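Long-range contacts in acetyl-CoA hydrolase/transferase family protein (Porphyromonas gingivalis, PDB 2NVV), which probably hydrolyses acetyl-CoA or transfers its CoA to another carboxylate, as members of the acetyl-CoA hydrolase/transferase family do, and binds zinc: residues P436-D445 / R457-T468; M397-F405 / L482-N490. All coordinates share one frame; numbering follows the deposited sequence.

Interaction 1: residues P436-D445 / R457-T468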
loop_
_atom_site.group_PDB
_atom_site.type_symbol
_atom_site.label_atom_id
_atom_site.label_comp_id
_atom_site.label_asym_id
_atom_site.label_seq_id
_atom_site.Cartn_x
_atom_site.Cartn_y
_atom_site.Cartn_z
ATOM N N PRO A 436 12.491 13.468 5.886
ATOM C CA PRO A 436 11.570 14.547 5.505
ATOM C C PRO A 436 12.196 15.860 5.039
ATOM O O PRO A 436 11.857 16.367 3.967
ATOM C CB PRO A 436 10.704 14.704 6.750
ATOM C CG PRO A 436 10.617 13.279 7.242
ATOM C CD PRO A 436 12.047 12.816 7.134
ATOM N N ARG A 437 13.118 16.404 5.832
ATOM C CA ARG A 437 13.765 17.661 5.483
ATOM C C ARG A 437 14.585 17.599 4.203
ATOM O O ARG A 437 14.568 18.538 3.398
ATOM C CB ARG A 437 14.653 18.136 6.627
ATOM C CG ARG A 437 13.881 18.811 7.738
ATOM C CD ARG A 437 14.793 19.306 8.847
ATOM N NE ARG A 437 14.014 19.939 9.904
ATOM C CZ ARG A 437 13.447 21.138 9.795
ATOM N NH1 ARG A 437 12.745 21.636 10.810
ATOM N NH2 ARG A 437 13.596 21.850 8.681
ATOM N N GLU A 438 15.304 16.501 4.013
ATOM C CA GLU A 438 16.129 16.340 2.821
ATOM C C GLU A 438 15.293 16.188 1.555
ATOM O O GLU A 438 15.654 16.686 0.496
ATOM C CB GLU A 438 17.062 15.134 2.987
ATOM C CG GLU A 438 17.970 15.267 4.195
ATOM C CD GLU A 438 18.602 13.955 4.607
ATOM O OE1 GLU A 438 17.946 12.900 4.453
ATOM O OE2 GLU A 438 19.752 13.978 5.106
ATOM N N ARG A 439 14.156 15.514 1.657
ATOM C CA ARG A 439 13.340 15.347 0.464
ATOM C C ARG A 439 12.507 16.610 0.166
ATOM O O ARG A 439 12.105 16.846 -0.970
ATOM C CB ARG A 439 12.482 14.068 0.575
ATOM C CG ARG A 439 11.249 14.144 1.426
ATOM C CD ARG A 439 10.478 12.831 1.293
ATOM N NE ARG A 439 11.022 11.788 2.151
ATOM C CZ ARG A 439 10.603 11.565 3.395
ATOM N NH1 ARG A 439 11.153 10.590 4.121
ATOM N NH2 ARG A 439 9.621 12.305 3.908
ATOM N N ALA A 440 12.285 17.435 1.185
ATOM C CA ALA A 440 11.553 18.684 0.992
ATOM C C ALA A 440 12.447 19.653 0.207
ATOM O O ALA A 440 11.997 20.318 -0.723
ATOM C CB ALA A 440 11.170 19.294 2.342
ATOM N N HIS A 441 13.720 19.735 0.579
ATOM C CA HIS A 441 14.623 20.622 -0.138
ATOM C C HIS A 441 14.854 20.144 -1.559
ATOM O O HIS A 441 14.993 20.945 -2.478
ATOM C CB HIS A 441 15.950 20.751 0.599
ATOM C CG HIS A 441 15.908 21.743 1.716
ATOM N ND1 HIS A 441 15.930 21.375 3.043
ATOM C CD2 HIS A 441 15.814 23.095 1.700
ATOM C CE1 HIS A 441 15.854 22.456 3.798
ATOM N NE2 HIS A 441 15.784 23.512 3.008
ATOM N N GLU A 442 14.885 18.835 -1.744
ATOM C CA GLU A 442 15.065 18.277 -3.078
ATOM C C GLU A 442 13.834 18.608 -3.921
ATOM O O GLU A 442 13.956 19.068 -5.049
ATOM C CB GLU A 442 15.259 16.762 -2.983
ATOM C CG GLU A 442 15.440 16.057 -4.318
ATOM C CD GLU A 442 16.717 16.442 -5.039
ATOM O OE1 GLU A 442 17.006 15.813 -6.081
ATOM O OE2 GLU A 442 17.422 17.363 -4.576
ATOM N N ILE A 443 12.647 18.385 -3.366
ATOM C CA ILE A 443 11.403 18.669 -4.076
ATOM C C ILE A 443 11.265 20.155 -4.389
ATOM O O ILE A 443 10.777 20.536 -5.444
ATOM C CB ILE A 443 10.164 18.240 -3.256
ATOM C CG1 ILE A 443 10.094 16.711 -3.164
ATOM C CG2 ILE A 443 8.891 18.790 -3.900
ATOM C CD1 ILE A 443 8.954 16.194 -2.317
ATOM N N ILE A 444 11.684 20.994 -3.458
ATOM C CA ILE A 444 11.602 22.437 -3.633
ATOM C C ILE A 444 12.524 22.940 -4.742
ATOM O O ILE A 444 12.106 23.678 -5.626
ATOM C CB ILE A 444 11.952 23.154 -2.302
ATOM C CG1 ILE A 444 10.848 22.881 -1.278
ATOM C CG2 ILE A 444 12.106 24.648 -2.519
ATOM C CD1 ILE A 444 11.133 23.419 0.095
ATOM N N ASP A 445 13.781 22.512 -4.694
ATOM C CA ASP A 445 14.791 22.915 -5.666
ATOM C C ASP A 445 14.615 22.347 -7.075
ATOM O O ASP A 445 14.980 22.994 -8.059
ATOM C CB ASP A 445 16.176 22.519 -5.151
ATOM C CG ASP A 445 16.560 23.252 -3.885
ATOM O OD1 ASP A 445 17.574 22.864 -3.273
ATOM O OD2 ASP A 445 15.861 24.218 -3.500
ATOM N N ARG A 457 10.390 27.240 1.381
ATOM C CA ARG A 457 11.664 27.151 2.084
ATOM C C ARG A 457 11.465 27.811 3.442
ATOM O O ARG A 457 12.022 27.369 4.441
ATOM C CB ARG A 457 12.795 27.863 1.322
ATOM C CG ARG A 457 13.283 27.151 0.089
ATOM C CD ARG A 457 14.594 27.742 -0.419
ATOM N NE ARG A 457 14.971 27.203 -1.731
ATOM C CZ ARG A 457 14.760 27.818 -2.894
ATOM N NH1 ARG A 457 14.177 29.009 -2.934
ATOM N NH2 ARG A 457 15.123 27.228 -4.025
ATOM N N GLN A 458 10.667 28.875 3.465
ATOM C CA GLN A 458 10.363 29.588 4.705
ATOM C C GLN A 458 9.497 28.732 5.626
ATOM O O GLN A 458 9.537 28.876 6.850
ATOM C CB GLN A 458 9.630 30.892 4.406
ATOM C CG GLN A 458 10.499 31.978 3.803
ATOM C CD GLN A 458 9.718 33.254 3.532
ATOM O OE1 GLN A 458 8.731 33.242 2.800
ATOM N NE2 GLN A 458 10.157 34.358 4.121
ATOM N N TYR A 459 8.709 27.840 5.036
ATOM C CA TYR A 459 7.847 26.964 5.813
ATOM C C TYR A 459 8.678 26.000 6.644
ATOM O O TYR A 459 8.263 25.586 7.727
ATOM C CB TYR A 459 6.924 26.164 4.893
ATOM C CG TYR A 459 5.980 25.253 5.640
ATOM C CD1 TYR A 459 4.870 25.763 6.312
ATOM C CD2 TYR A 459 6.217 23.878 5.709
ATOM C CE1 TYR A 459 4.019 24.927 7.036
ATOM C CE2 TYR A 459 5.374 23.030 6.431
ATOM C CZ TYR A 459 4.282 23.564 7.088
ATOM O OH TYR A 459 3.468 22.726 7.796
ATOM N N LEU A 460 9.850 25.638 6.137
ATOM C CA LEU A 460 10.733 24.714 6.842
ATOM C C LEU A 460 11.506 25.379 7.979
ATOM O O LEU A 460 12.198 24.705 8.752
ATOM C CB LEU A 460 11.713 24.086 5.862
ATOM C CG LEU A 460 11.067 23.140 4.855
ATOM C CD1 LEU A 460 12.087 22.762 3.777
ATOM C CD2 LEU A 460 10.539 21.899 5.592
ATOM N N GLU A 461 11.389 26.699 8.085
ATOM C CA GLU A 461 12.083 27.432 9.134
ATOM C C GLU A 461 11.124 28.133 10.077
ATOM O O GLU A 461 11.421 29.233 10.542
ATOM C CB GLU A 461 13.016 28.470 8.512
ATOM C CG GLU A 461 14.002 27.900 7.500
ATOM C CD GLU A 461 14.919 26.827 8.091
ATOM O OE1 GLU A 461 15.720 26.246 7.315
ATOM O OE2 GLU A 461 14.848 26.564 9.321
ATOM N N LEU A 462 9.984 27.509 10.366
ATOM C CA LEU A 462 8.997 28.124 11.243
ATOM C C LEU A 462 9.109 27.691 12.695
ATOM O O LEU A 462 8.175 27.886 13.483
ATOM C CB LEU A 462 7.578 27.864 10.717
ATOM C CG LEU A 462 7.245 28.541 9.376
ATOM C CD1 LEU A 462 5.762 28.353 9.031
ATOM C CD2 LEU A 462 7.583 30.025 9.460
ATOM N N GLY A 463 10.250 27.105 13.047
ATOM C CA GLY A 463 10.477 26.680 14.417
ATOM C C GLY A 463 9.927 25.340 14.873
ATOM O O GLY A 463 10.093 24.982 16.038
ATOM N N VAL A 464 9.283 24.590 13.983
ATOM C CA VAL A 464 8.726 23.296 14.357
ATOM C C VAL A 464 9.814 22.265 14.662
ATOM O O VAL A 464 10.789 22.127 13.918
ATOM C CB VAL A 464 7.787 22.752 13.244
ATOM C CG1 VAL A 464 7.284 21.357 13.615
ATOM C CG2 VAL A 464 6.619 23.686 13.058
ATOM N N LYS A 465 9.648 21.543 15.764
ATOM C CA LYS A 465 10.608 20.521 16.154
ATOM C C LYS A 465 10.127 19.110 15.837
ATOM O O LYS A 465 8.930 18.809 15.937
ATOM C CB LYS A 465 10.915 20.635 17.647
ATOM C CG LYS A 465 11.788 21.837 17.986
ATOM C CD LYS A 465 12.020 21.986 19.477
ATOM C CE LYS A 465 12.926 23.177 19.759
ATOM N NZ LYS A 465 12.363 24.444 19.218
ATOM N N GLY A 466 11.061 18.247 15.443
ATOM C CA GLY A 466 10.697 16.876 15.150
ATOM C C GLY A 466 11.116 16.344 13.797
ATOM O O GLY A 466 11.640 17.071 12.956
ATOM N N GLN A 467 10.891 15.046 13.612
ATOM C CA GLN A 467 11.195 14.340 12.371
ATOM C C GLN A 467 10.547 15.042 11.170
ATOM O O GLN A 467 11.194 15.257 10.149
ATOM C CB GLN A 467 10.682 12.901 12.494
ATOM C CG GLN A 467 10.565 12.118 11.201
ATOM C CD GLN A 467 11.901 11.649 10.652
ATOM O OE1 GLN A 467 11.948 10.914 9.669
ATOM N NE2 GLN A 467 12.988 12.075 11.279
ATOM N N THR A 468 9.281 15.421 11.303
ATOM C CA THR A 468 8.560 16.087 10.217
ATOM C C THR A 468 8.133 17.498 10.641
ATOM O O THR A 468 7.298 17.666 11.536
ATOM C CB THR A 468 7.311 15.259 9.809
ATOM O OG1 THR A 468 7.720 13.927 9.454
ATOM C CG2 THR A 468 6.599 15.897 8.627
#

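Interaction 2: residues M397-F405 / L482-N490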
loop_
_atom_site.group_PDB
_atom_site.type_symbol
_atom_site.label_atom_id
_atom_site.label_comp_id
_atom_site.label_asym_id
_atom_site.label_seq_id
_atom_site.Cartn_x
_atom_site.Cartn_y
_atom_site.Cartn_z
HETATM N N MSE A 397 -0.823 25.758 -11.713
HETATM C CA MSE A 397 -2.130 25.718 -12.353
HETATM C C MSE A 397 -2.727 27.126 -12.309
HETATM O O MSE A 397 -2.170 28.017 -11.653
HETATM C CB MSE A 397 -3.003 24.743 -11.575
HETATM C CG MSE A 397 -4.419 24.592 -12.060
HETATM SE SE MSE A 397 -5.416 23.471 -10.827
HETATM C CE MSE A 397 -4.388 21.806 -11.136
ATOM N N LYS A 398 -3.849 27.323 -12.999
ATOM C CA LYS A 398 -4.527 28.620 -13.042
ATOM C C LYS A 398 -3.557 29.780 -13.235
ATOM O O LYS A 398 -3.454 30.663 -12.379
ATOM C CB LYS A 398 -5.336 28.851 -11.758
ATOM C CG LYS A 398 -6.466 27.843 -11.531
ATOM C CD LYS A 398 -7.524 27.898 -12.652
ATOM C CE LYS A 398 -8.633 26.848 -12.470
ATOM N NZ LYS A 398 -9.431 27.023 -11.206
ATOM N N ASP A 399 -2.855 29.776 -14.363
ATOM C CA ASP A 399 -1.885 30.826 -14.676
ATOM C C ASP A 399 -0.911 31.109 -13.545
ATOM O O ASP A 399 -0.496 32.251 -13.356
ATOM C CB ASP A 399 -2.597 32.123 -15.057
ATOM C CG ASP A 399 -3.353 31.999 -16.363
ATOM O OD1 ASP A 399 -2.730 31.600 -17.375
ATOM O OD2 ASP A 399 -4.566 32.295 -16.383
ATOM N N GLY A 400 -0.565 30.071 -12.790
ATOM C CA GLY A 400 0.376 30.231 -11.702
ATOM C C GLY A 400 -0.216 30.548 -10.352
ATOM O O GLY A 400 0.504 30.510 -9.355
ATOM N N LYS A 401 -1.511 30.845 -10.304
ATOM C CA LYS A 401 -2.176 31.185 -9.044
ATOM C C LYS A 401 -2.326 29.990 -8.101
ATOM O O LYS A 401 -2.573 30.148 -6.901
ATOM C CB LYS A 401 -3.548 31.798 -9.333
ATOM C CG LYS A 401 -3.485 33.106 -10.106
ATOM C CD LYS A 401 -4.871 33.586 -10.460
ATOM C CE LYS A 401 -4.824 34.849 -11.311
ATOM N NZ LYS A 401 -6.198 35.379 -11.619
ATOM N N ILE A 402 -2.186 28.791 -8.654
ATOM C CA ILE A 402 -2.281 27.573 -7.858
ATOM C C ILE A 402 -0.982 26.801 -7.976
ATOM O O ILE A 402 -0.464 26.610 -9.075
ATOM C CB ILE A 402 -3.429 26.647 -8.339
ATOM C CG1 ILE A 402 -4.790 27.289 -8.032
ATOM C CG2 ILE A 402 -3.333 25.298 -7.650
ATOM C CD1 ILE A 402 -5.980 26.477 -8.488
ATOM N N SER A 403 -0.453 26.369 -6.839
ATOM C CA SER A 403 0.767 25.578 -6.828
ATOM C C SER A 403 0.403 24.094 -6.680
ATOM O O SER A 403 -0.430 23.732 -5.846
ATOM C CB SER A 403 1.662 26.006 -5.662
ATOM O OG SER A 403 2.750 25.108 -5.509
ATOM N N SER A 404 1.015 23.236 -7.487
ATOM C CA SER A 404 0.757 21.802 -7.400
ATOM C C SER A 404 1.458 21.231 -6.178
ATOM O O SER A 404 1.172 20.118 -5.752
ATOM C CB SER A 404 1.267 21.091 -8.640
ATOM O OG SER A 404 0.600 21.550 -9.791
ATOM N N PHE A 405 2.385 22.004 -5.619
ATOM C CA PHE A 405 3.148 21.603 -4.435
ATOM C C PHE A 405 2.736 22.455 -3.244
ATOM O O PHE A 405 2.731 23.680 -3.314
ATOM C CB PHE A 405 4.643 21.746 -4.715
ATOM C CG PHE A 405 5.141 20.793 -5.757
ATOM C CD1 PHE A 405 5.524 19.498 -5.410
ATOM C CD2 PHE A 405 5.166 21.162 -7.095
ATOM C CE1 PHE A 405 5.918 18.591 -6.384
ATOM C CE2 PHE A 405 5.555 20.259 -8.072
ATOM C CZ PHE A 405 5.929 18.974 -7.715
ATOM N N LEU A 482 -5.962 30.229 -1.356
ATOM C CA LEU A 482 -6.581 30.103 -2.669
ATOM C C LEU A 482 -8.042 30.488 -2.555
ATOM O O LEU A 482 -8.594 31.144 -3.433
ATOM C CB LEU A 482 -6.489 28.667 -3.177
ATOM C CG LEU A 482 -7.295 28.359 -4.445
ATOM C CD1 LEU A 482 -6.790 29.218 -5.617
ATOM C CD2 LEU A 482 -7.162 26.884 -4.776
ATOM N N ALA A 483 -8.657 30.070 -1.452
ATOM C CA ALA A 483 -10.067 30.323 -1.182
ATOM C C ALA A 483 -10.317 31.777 -0.831
ATOM O O ALA A 483 -11.384 32.323 -1.116
ATOM C CB ALA A 483 -10.543 29.425 -0.048
ATOM N N LYS A 484 -9.324 32.413 -0.219
ATOM C CA LYS A 484 -9.457 33.810 0.170
ATOM C C LYS A 484 -9.129 34.792 -0.962
ATOM O O LYS A 484 -9.950 35.640 -1.299
ATOM C CB LYS A 484 -8.567 34.091 1.382
ATOM C CG LYS A 484 -8.621 32.982 2.437
ATOM C CD LYS A 484 -10.070 32.672 2.870
ATOM C CE LYS A 484 -10.343 31.163 2.998
ATOM N NZ LYS A 484 -9.563 30.505 4.075
ATOM N N SER A 485 -7.944 34.657 -1.555
ATOM C CA SER A 485 -7.481 35.550 -2.628
ATOM C C SER A 485 -7.574 35.004 -4.034
ATOM O O SER A 485 -7.695 35.770 -4.984
ATOM C CB SER A 485 -6.020 35.948 -2.401
ATOM O OG SER A 485 -5.863 36.668 -1.196
ATOM N N GLY A 486 -7.484 33.687 -4.172
ATOM C CA GLY A 486 -7.534 33.083 -5.490
ATOM C C GLY A 486 -6.125 32.924 -6.033
ATOM O O GLY A 486 -5.925 32.440 -7.151
ATOM N N ASP A 487 -5.145 33.339 -5.234
ATOM C CA ASP A 487 -3.742 33.252 -5.618
ATOM C C ASP A 487 -2.899 32.839 -4.409
ATOM O O ASP A 487 -2.747 33.605 -3.459
ATOM C CB ASP A 487 -3.248 34.600 -6.143
ATOM C CG ASP A 487 -1.885 34.502 -6.812
ATOM O OD1 ASP A 487 -1.032 33.736 -6.324
ATOM O OD2 ASP A 487 -1.664 35.198 -7.821
HETATM N N MSE A 488 -2.340 31.634 -4.453
HETATM C CA MSE A 488 -1.544 31.136 -3.343
HETATM C C MSE A 488 -0.270 31.927 -3.079
HETATM O O MSE A 488 0.300 31.842 -1.996
HETATM C CB MSE A 488 -1.191 29.663 -3.573
HETATM C CG MSE A 488 -2.391 28.744 -3.760
HETATM SE SE MSE A 488 -1.871 26.884 -3.811
HETATM C CE MSE A 488 -3.587 26.060 -3.384
ATOM N N ARG A 489 0.188 32.693 -4.063
ATOM C CA ARG A 489 1.420 33.472 -3.891
ATOM C C ARG A 489 1.245 34.583 -2.874
ATOM O O ARG A 489 2.226 35.175 -2.434
ATOM C CB ARG A 489 1.866 34.092 -5.211
ATOM C CG ARG A 489 2.327 33.103 -6.277
ATOM C CD ARG A 489 1.420 33.220 -7.472
ATOM N NE ARG A 489 2.133 33.541 -8.692
ATOM C CZ ARG A 489 1.556 34.042 -9.779
ATOM N NH1 ARG A 489 0.250 34.290 -9.783
ATOM N NH2 ARG A 489 2.281 34.257 -10.874
ATOM N N ASN A 490 -0.007 34.879 -2.526
ATOM C CA ASN A 490 -0.317 35.918 -1.547
ATOM C C ASN A 490 -0.084 35.479 -0.106
ATOM O O ASN A 490 -0.349 36.239 0.833
ATOM C CB ASN A 490 -1.765 36.368 -1.694
ATOM C CG ASN A 490 -1.989 37.128 -2.954
ATOM O OD1 ASN A 490 -1.172 37.978 -3.321
ATOM N ND2 ASN A 490 -3.095 36.847 -3.634
#

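Interaction 1: residues P436-D445 / R457-T468
Leu460 points its side chain at helix 436-445 and makes the apolar middle of this contact, touching Ala440, His441 and Ile444. Its CD1 lies over one face of the His441 imidazole, offset toward the rim, in a CH-pi contact 4.0 Å from the ring centroid. The same methyl packs on Ala440 CB at 3.9 Å and meets Ile444 CD1, the two side chains coming tip to tip. His441 is steadied by its own helix: ND1 gives a bent bond to Arg437 O, which also accepts from His441 N on the other face of the carbonyl plane.

Arg437 slides past Leu460 in the opposite direction to reach its backbone. With CG beside the backbone N (chi1 -80°) and the chain extended from there to NE, NH2 arrives at Leu460 O, 3.2 Å away, in an almost straight hydrogen bond. The oxygen lies in the guanidinium plane and is approached on a lone pair. Leu460 is the second residue of the type I turn that runs from Tyr459 to Leu462, so the bond ties that turn to the helix.

Toward the later end of the helix, Arg457 forms a salt bridge to Asp445, NH2 to OD2 at 3.1 Å. The carboxylate oxygen is met on its anti side, with the two planar groups 42° apart, while Ile444 CG2 sits over one face of the guanidinium. At the other end Pro436 CG lies 3.7 Å from Thr468 OG1, where the outgoing chain closes back over the start of the helix. Val464 and Thr468 also pack on the second subunit.

Two consecutive helices, 436-446 and 453-459, and the loop after the second pack together beside the zinc site: Pro436 is close to the zinc ligand Glu416, which Arg439 holds by a salt bridge.

Interaction 2: residues M397-F405 / L482-N490
Lys401 O accepts a nearly straight hydrogen bond from Met488 N, 2.9 Å away and tilted 15° from the carbonyl plane. Asp487 CA adds a weaker CH contact to the same oxygen, so one carbonyl of the hairpin is held by two consecutive residues of 482-490. Met488, a selenomethionine in this crystal, then runs out as an extended chain that carries SE to 3.4 Å from Ser403 N.

Arg489 bends at chi2 and chi3 and turns one face of its guanidinium to Gly400 O, which stands 3.3 Å above the plane, offset toward the rim. NH1 forms a salt bridge with Asp487 OD2 on its syn side at 2.9 Å, tying the arginine to its own segment, and NH2 pairs with Asp451. The aliphatic part of Lys401 crosses Asp487 at about a right angle, bringing CG to 3.6 Å from OD2. Ile402 CG1 also packs 3.7 Å from Leu482 CD1, in the last turn of helix 477-484; Gly486 is the first residue after it to leave helical angles, with positive phi.

The partners are a two-stranded antiparallel hairpin, 396-397 with 402-403, carrying a classic beta bulge where Lys401 and Ile402 face Met397, and the end of helix 477-484 with the short 3-10 segment after it. Tyr452, just before helix 453-459, meets both partners: its hydroxyl bonds to Gly400 O, and Ser403 and Arg489 touch it.

Overall arrangement
Both contacts tie the C-terminal part of the chain back onto earlier elements, and neither is deeply buried throughout. Interaction 1 joins residues close in sequence and lies wholly within the span bridged by interaction 2, whose segments are 77 residues apart. Their centres are about 21 Å from each other, yet they touch where Ile443 CG2 packs on Phe405 CD1 at 3.8 Å. Interaction 1, near the zinc site and partly against the second subunit, relies mainly on side chains, one of which reaches a backbone carbonyl. Interaction 2, away from the annotated sites, depends more on backbone carbonyls, with a smaller apolar patch and exposed residues at its edge.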